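Local atomic coordinates of abietadiene synthase, chloroplastic (PDB entry 3S9V), a protein that belongs to the terpene synthase family and is a large, mainly helical chloroplast enzyme that includes a metal-binding terpene synthase domain. Residues 639-644 against 672-677; 728-733 against 746-751. All coordinates share one frame; numbering follows the deposited sequence.

Overall arrangement
Contacts 1 and 2 sit side by side, their centres about 10 Å apart, in the helical bundle of the terpene synthase metal-binding domain. Contact 1 joins a broken helix (639-644) to helix 669-693 and contact 2 pairs helices 712-736 and 741-757. The four segments pack together directly: Met674 SD is 3.4 Å from Val747 O, Leu641 CD2 meets Thr750 CG2 at 3.7 Å, and Leu673 CD1 lies against Glu729 CG at 3.3 Å. In class I terpene synthases the corresponding helix break and following long helix border the active-site cavity, so contact 1 probably lies in its wall. Contact 2 lies nearer the middle of the molecule, about 17 Å from the chain centre against about 26 Å.

Contact 1: 639-644 against 672-677; sequences IALGTV and QLMGLT
The methyl end of Met674 lies over the flat face of the peptide joining Leu641 to Gly642. Its CE is 3.4 Å from Gly642 N and 3.5 Å from Leu641 C, and it also reaches Leu641 CB at 3.6 Å. The chain of Met674 leaves its helix with CG anti to the backbone N (chi1 170°), runs on extended, and then bends at the sulfur (chi3 72°); that bend turns the methyl group down onto the peptide. Leu641 returns the contact: its CD1 comes within 3.9 Å of Met674 O, so each of these two side chains rests on the other's backbone. The glycines on both segments have no side chains to hold the backbones apart, and Leu641 CA comes to 5.9 Å from Gly675 CA. This buried end is the tight part of the contact. Toward the partly exposed Ile639 it grows looser, the touch there being a single methyl, CG2, at 3.6 Å from Gly675 O. Behind 639-644, Thr643 OG1 bonds to Gln609 and Arg666, while Ala640 packs on helices 521-541 and 599-621. Ala640, with positive phi, separates helix 628-638 from helix 641-648; such a break resembles the interrupted helix G of class I terpene synthases. Methyl groups laid on peptide and carbonyl surfaces bring dispersion and shape fit with little directional preference, which implies that the break is seated against helix 669-693 by close packing, while the nearby Thr643 is tied to Gln609 of helix 599-621 and to Arg666.

Contact 2: 728-733 against 746-751; sequences EELNRE and LVFETA
Leu730 drives its branched end against the edge of the Phe748 ring, with CG 3.7 Å from Phe748 CD1 and near the ring plane. In both residues CG stands anti to the backbone N, which carries the isobutyl group of Leu730 straight out from helix 712-736 toward its partner and extends the Phe748 ring from its own helix to meet it. The CD2 branch of Leu730 then rests against Ala751 CB at 3.7 Å. One leucine thus spans two positions of the facing helix, a ring edge and a methyl one turn further on. The reach of Phe748 also brings the far end of its ring to Asn731. There the amide oxygen OD1 lies 3.4 Å from Phe748 CZ and 3.6 Å from Phe748 CE1, approaching obliquely, with amide and ring planes 48° apart. The CB of Asn731 points away from the second helix, and the amide swings back toward it because CG lies beside the backbone N (chi1 -79°). The oxygen is not held by the ring: it takes hydrogen bonds from Trp425 NE1 and His426 NE2, and ND2 bonds to Ser376 O. Gripped at both ends, the buried amide has its rotation fixed. On the far side of helix 741-757, Thr750 OG1 donates to Leu746 O at 2.7 Å, a bond within that helix, and also bonds to Tyr527 OH. Over 728-733 and 746-751 these consecutive helices of the terpene synthase bundle run nearly antiparallel (155°), the segment axes coming within 10.7 Å. Phe734 stacks on Phe748, Phe670 of helix 669-693 packs on both Leu730 and Val747, and Val645 of helix 641-648 covers Val747 and Thr750 beyond.

Contact 1: 639-644 against 672-677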
loop_
_atom_site.group_PDB
_atom_site.type_symbol
_atom_site.label_atom_id
_atom_site.label_comp_id
_atom_site.label_asym_id
_atom_site.label_seq_id
_atom_site.Cartn_x
_atom_site.Cartn_y
_atom_site.Cartn_z
ATOM N N ILE A 639 -18.226 -13.744 -20.989
ATOM C CA ILE A 639 -16.914 -13.861 -20.358
ATOM C C ILE A 639 -17.021 -14.730 -19.093
ATOM O O ILE A 639 -16.023 -15.180 -18.548
ATOM C CB ILE A 639 -16.306 -12.440 -20.055
ATOM C CG1 ILE A 639 -14.823 -12.571 -19.713
ATOM C CG2 ILE A 639 -17.087 -11.733 -18.955
ATOM C CD1 ILE A 639 -13.984 -13.188 -20.838
ATOM N N ALA A 640 -18.257 -14.945 -18.647
ATOM C CA ALA A 640 -18.599 -15.803 -17.509
ATOM C C ALA A 640 -18.164 -15.477 -16.083
ATOM O O ALA A 640 -18.317 -16.317 -15.196
ATOM C CB ALA A 640 -18.203 -17.244 -17.832
ATOM N N LEU A 641 -17.646 -14.282 -15.834
ATOM C CA LEU A 641 -17.243 -13.938 -14.474
ATOM C C LEU A 641 -18.467 -13.853 -13.560
ATOM O O LEU A 641 -18.414 -14.254 -12.394
ATOM C CB LEU A 641 -16.482 -12.613 -14.456
ATOM C CG LEU A 641 -15.226 -12.610 -15.334
ATOM C CD1 LEU A 641 -14.533 -11.266 -15.224
ATOM C CD2 LEU A 641 -14.293 -13.741 -14.907
ATOM N N GLY A 642 -19.574 -13.343 -14.096
ATOM C CA GLY A 642 -20.779 -13.230 -13.297
ATOM C C GLY A 642 -21.230 -14.575 -12.734
ATOM O O GLY A 642 -21.588 -14.671 -11.562
ATOM N N THR A 643 -21.213 -15.604 -13.578
ATOM C CA THR A 643 -21.627 -16.965 -13.211
ATOM C C THR A 643 -20.804 -17.523 -12.048
ATOM O O THR A 643 -21.358 -18.070 -11.082
ATOM C CB THR A 643 -21.507 -17.905 -14.442
ATOM O OG1 THR A 643 -22.486 -17.517 -15.407
ATOM C CG2 THR A 643 -21.715 -19.379 -14.057
ATOM N N VAL A 644 -19.488 -17.361 -12.143
ATOM C CA VAL A 644 -18.577 -17.821 -11.112
ATOM C C VAL A 644 -18.934 -17.165 -9.772
ATOM O O VAL A 644 -19.016 -17.827 -8.737
ATOM C CB VAL A 644 -17.134 -17.463 -11.488
ATOM C CG1 VAL A 644 -16.172 -17.994 -10.427
ATOM C CG2 VAL A 644 -16.812 -18.028 -12.869
ATOM N N GLN A 672 -22.163 -5.991 -13.394
ATOM C CA GLN A 672 -22.074 -5.659 -14.810
ATOM C C GLN A 672 -20.714 -5.064 -15.162
ATOM O O GLN A 672 -20.123 -5.414 -16.184
ATOM C CB GLN A 672 -23.200 -4.688 -15.199
ATOM C CG GLN A 672 -24.595 -5.286 -15.018
ATOM C CD GLN A 672 -25.724 -4.299 -15.278
ATOM O OE1 GLN A 672 -25.563 -3.092 -15.110
ATOM N NE2 GLN A 672 -26.886 -4.817 -15.669
ATOM N N LEU A 673 -20.213 -4.178 -14.306
ATOM C CA LEU A 673 -18.918 -3.552 -14.533
ATOM C C LEU A 673 -17.781 -4.571 -14.469
ATOM O O LEU A 673 -16.805 -4.481 -15.217
ATOM C CB LEU A 673 -18.685 -2.447 -13.504
ATOM C CG LEU A 673 -19.356 -1.101 -13.797
ATOM C CD1 LEU A 673 -19.247 -0.204 -12.578
ATOM C CD2 LEU A 673 -18.697 -0.450 -14.994
ATOM N N MET A 674 -17.915 -5.533 -13.564
ATOM C CA MET A 674 -16.918 -6.579 -13.392
ATOM C C MET A 674 -16.831 -7.336 -14.701
ATOM O O MET A 674 -15.746 -7.546 -15.244
ATOM C CB MET A 674 -17.335 -7.537 -12.262
ATOM C CG MET A 674 -16.484 -8.801 -12.164
ATOM S SD MET A 674 -17.275 -10.125 -11.193
ATOM C CE MET A 674 -18.530 -10.599 -12.354
ATOM N N GLY A 675 -17.992 -7.745 -15.200
ATOM C CA GLY A 675 -18.042 -8.469 -16.458
ATOM C C GLY A 675 -17.502 -7.635 -17.605
ATOM O O GLY A 675 -16.762 -8.139 -18.452
ATOM N N LEU A 676 -17.868 -6.356 -17.636
ATOM C CA LEU A 676 -17.403 -5.471 -18.699
ATOM C C LEU A 676 -15.886 -5.357 -18.705
ATOM O O LEU A 676 -15.257 -5.578 -19.737
ATOM C CB LEU A 676 -18.029 -4.073 -18.570
ATOM C CG LEU A 676 -17.590 -3.014 -19.595
ATOM C CD1 LEU A 676 -17.912 -3.510 -20.992
ATOM C CD2 LEU A 676 -18.304 -1.670 -19.325
ATOM N N THR A 677 -15.290 -5.023 -17.565
ATOM C CA THR A 677 -13.835 -4.891 -17.520
ATOM C C THR A 677 -13.112 -6.196 -17.865
ATOM O O THR A 677 -12.065 -6.176 -18.520
ATOM C CB THR A 677 -13.324 -4.398 -16.138
ATOM O OG1 THR A 677 -13.655 -5.355 -15.123
ATOM C CG2 THR A 677 -13.930 -3.042 -15.799
#

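Contact 2: 728-733 against 746-751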
loop_
_atom_site.group_PDB
_atom_site.type_symbol
_atom_site.label_atom_id
_atom_site.label_comp_id
_atom_site.label_asym_id
_atom_site.label_seq_id
_atom_site.Cartn_x
_atom_site.Cartn_y
_atom_site.Cartn_z
ATOM N N GLU A 728 -12.546 2.547 -12.921
ATOM C CA GLU A 728 -12.646 3.674 -12.008
ATOM C C GLU A 728 -14.032 3.646 -11.365
ATOM O O GLU A 728 -14.172 3.861 -10.162
ATOM C CB GLU A 728 -12.422 4.968 -12.786
ATOM C CG GLU A 728 -11.997 6.150 -11.950
ATOM C CD GLU A 728 -11.213 7.169 -12.760
ATOM O OE1 GLU A 728 -11.702 7.586 -13.834
ATOM O OE2 GLU A 728 -10.108 7.555 -12.320
ATOM N N GLU A 729 -15.054 3.362 -12.166
ATOM C CA GLU A 729 -16.410 3.283 -11.649
ATOM C C GLU A 729 -16.513 2.070 -10.722
ATOM O O GLU A 729 -17.217 2.104 -9.706
ATOM C CB GLU A 729 -17.434 3.167 -12.794
ATOM C CG GLU A 729 -18.876 3.107 -12.273
ATOM C CD GLU A 729 -19.955 3.263 -13.345
ATOM O OE1 GLU A 729 -21.143 3.050 -13.005
ATOM O OE2 GLU A 729 -19.629 3.599 -14.507
ATOM N N LEU A 730 -15.798 1.002 -11.068
ATOM C CA LEU A 730 -15.800 -0.218 -10.258
ATOM C C LEU A 730 -15.184 0.055 -8.880
ATOM O O LEU A 730 -15.605 -0.535 -7.882
ATOM C CB LEU A 730 -15.027 -1.333 -10.974
ATOM C CG LEU A 730 -15.077 -2.710 -10.318
ATOM C CD1 LEU A 730 -16.532 -3.169 -10.219
ATOM C CD2 LEU A 730 -14.262 -3.696 -11.130
ATOM N N ASN A 731 -14.193 0.946 -8.815
ATOM C CA ASN A 731 -13.595 1.278 -7.526
ATOM C C ASN A 731 -14.661 1.885 -6.627
ATOM O O ASN A 731 -14.824 1.483 -5.474
ATOM C CB ASN A 731 -12.474 2.319 -7.655
ATOM C CG ASN A 731 -11.172 1.734 -8.132
ATOM O OD1 ASN A 731 -10.845 0.579 -7.839
ATOM N ND2 ASN A 731 -10.396 2.543 -8.849
ATOM N N ARG A 732 -15.387 2.864 -7.161
ATOM C CA ARG A 732 -16.403 3.534 -6.371
ATOM C C ARG A 732 -17.438 2.555 -5.868
ATOM O O ARG A 732 -17.900 2.675 -4.738
ATOM C CB ARG A 732 -17.087 4.650 -7.169
ATOM C CG ARG A 732 -17.961 5.558 -6.297
ATOM C CD ARG A 732 -18.480 6.754 -7.076
ATOM N NE ARG A 732 -19.179 6.349 -8.292
ATOM C CZ ARG A 732 -19.597 7.189 -9.235
ATOM N NH1 ARG A 732 -20.221 6.723 -10.308
ATOM N NH2 ARG A 732 -19.392 8.492 -9.106
ATOM N N GLU A 733 -17.807 1.588 -6.702
ATOM C CA GLU A 733 -18.791 0.594 -6.282
ATOM C C GLU A 733 -18.213 -0.247 -5.146
ATOM O O GLU A 733 -18.843 -0.413 -4.103
ATOM C CB GLU A 733 -19.176 -0.320 -7.448
ATOM C CG GLU A 733 -19.794 0.390 -8.632
ATOM C CD GLU A 733 -21.109 1.046 -8.297
ATOM O OE1 GLU A 733 -22.017 0.342 -7.803
ATOM O OE2 GLU A 733 -21.238 2.266 -8.534
ATOM N N LEU A 746 -15.441 -10.840 -3.767
ATOM C CA LEU A 746 -15.716 -11.805 -4.831
ATOM C C LEU A 746 -15.923 -11.098 -6.158
ATOM O O LEU A 746 -15.466 -11.563 -7.192
ATOM C CB LEU A 746 -16.959 -12.633 -4.506
ATOM C CG LEU A 746 -16.753 -13.812 -3.563
ATOM C CD1 LEU A 746 -18.097 -14.427 -3.222
ATOM C CD2 LEU A 746 -15.839 -14.842 -4.224
ATOM N N VAL A 747 -16.614 -9.969 -6.127
ATOM C CA VAL A 747 -16.864 -9.232 -7.348
ATOM C C VAL A 747 -15.632 -8.474 -7.841
ATOM O O VAL A 747 -15.223 -8.628 -8.991
ATOM C CB VAL A 747 -18.021 -8.232 -7.164
ATOM C CG1 VAL A 747 -18.209 -7.407 -8.444
ATOM C CG2 VAL A 747 -19.300 -8.978 -6.846
ATOM N N PHE A 748 -15.035 -7.676 -6.958
ATOM C CA PHE A 748 -13.877 -6.852 -7.303
ATOM C C PHE A 748 -12.584 -7.627 -7.587
ATOM O O PHE A 748 -11.823 -7.279 -8.487
ATOM C CB PHE A 748 -13.635 -5.834 -6.181
ATOM C CG PHE A 748 -12.678 -4.741 -6.550
ATOM C CD1 PHE A 748 -13.045 -3.754 -7.450
ATOM C CD2 PHE A 748 -11.401 -4.706 -6.005
ATOM C CE1 PHE A 748 -12.154 -2.749 -7.803
ATOM C CE2 PHE A 748 -10.504 -3.703 -6.358
ATOM C CZ PHE A 748 -10.883 -2.728 -7.252
ATOM N N GLU A 749 -12.330 -8.672 -6.810
ATOM C CA GLU A 749 -11.127 -9.476 -6.997
ATOM C C GLU A 749 -11.197 -10.293 -8.277
ATOM O O GLU A 749 -10.176 -10.546 -8.919
ATOM C CB GLU A 749 -10.923 -10.415 -5.811
ATOM C CG GLU A 749 -10.679 -9.709 -4.484
ATOM C CD GLU A 749 -9.480 -8.781 -4.524
ATOM O OE1 GLU A 749 -8.457 -9.153 -5.133
ATOM O OE2 GLU A 749 -9.558 -7.683 -3.938
ATOM N N THR A 750 -12.400 -10.724 -8.645
ATOM C CA THR A 750 -12.552 -11.493 -9.865
ATOM C C THR A 750 -12.163 -10.589 -11.043
ATOM O O THR A 750 -11.500 -11.040 -11.970
ATOM C CB THR A 750 -13.998 -12.040 -10.018
ATOM O OG1 THR A 750 -14.229 -13.067 -9.040
ATOM C CG2 THR A 750 -14.203 -12.631 -11.393
ATOM N N ALA A 751 -12.547 -9.311 -11.001
ATOM C CA ALA A 751 -12.172 -8.385 -12.077
ATOM C C ALA A 751 -10.644 -8.219 -12.090
ATOM O O ALA A 751 -10.020 -8.208 -13.148
ATOM C CB ALA A 751 -12.855 -7.011 -11.885
#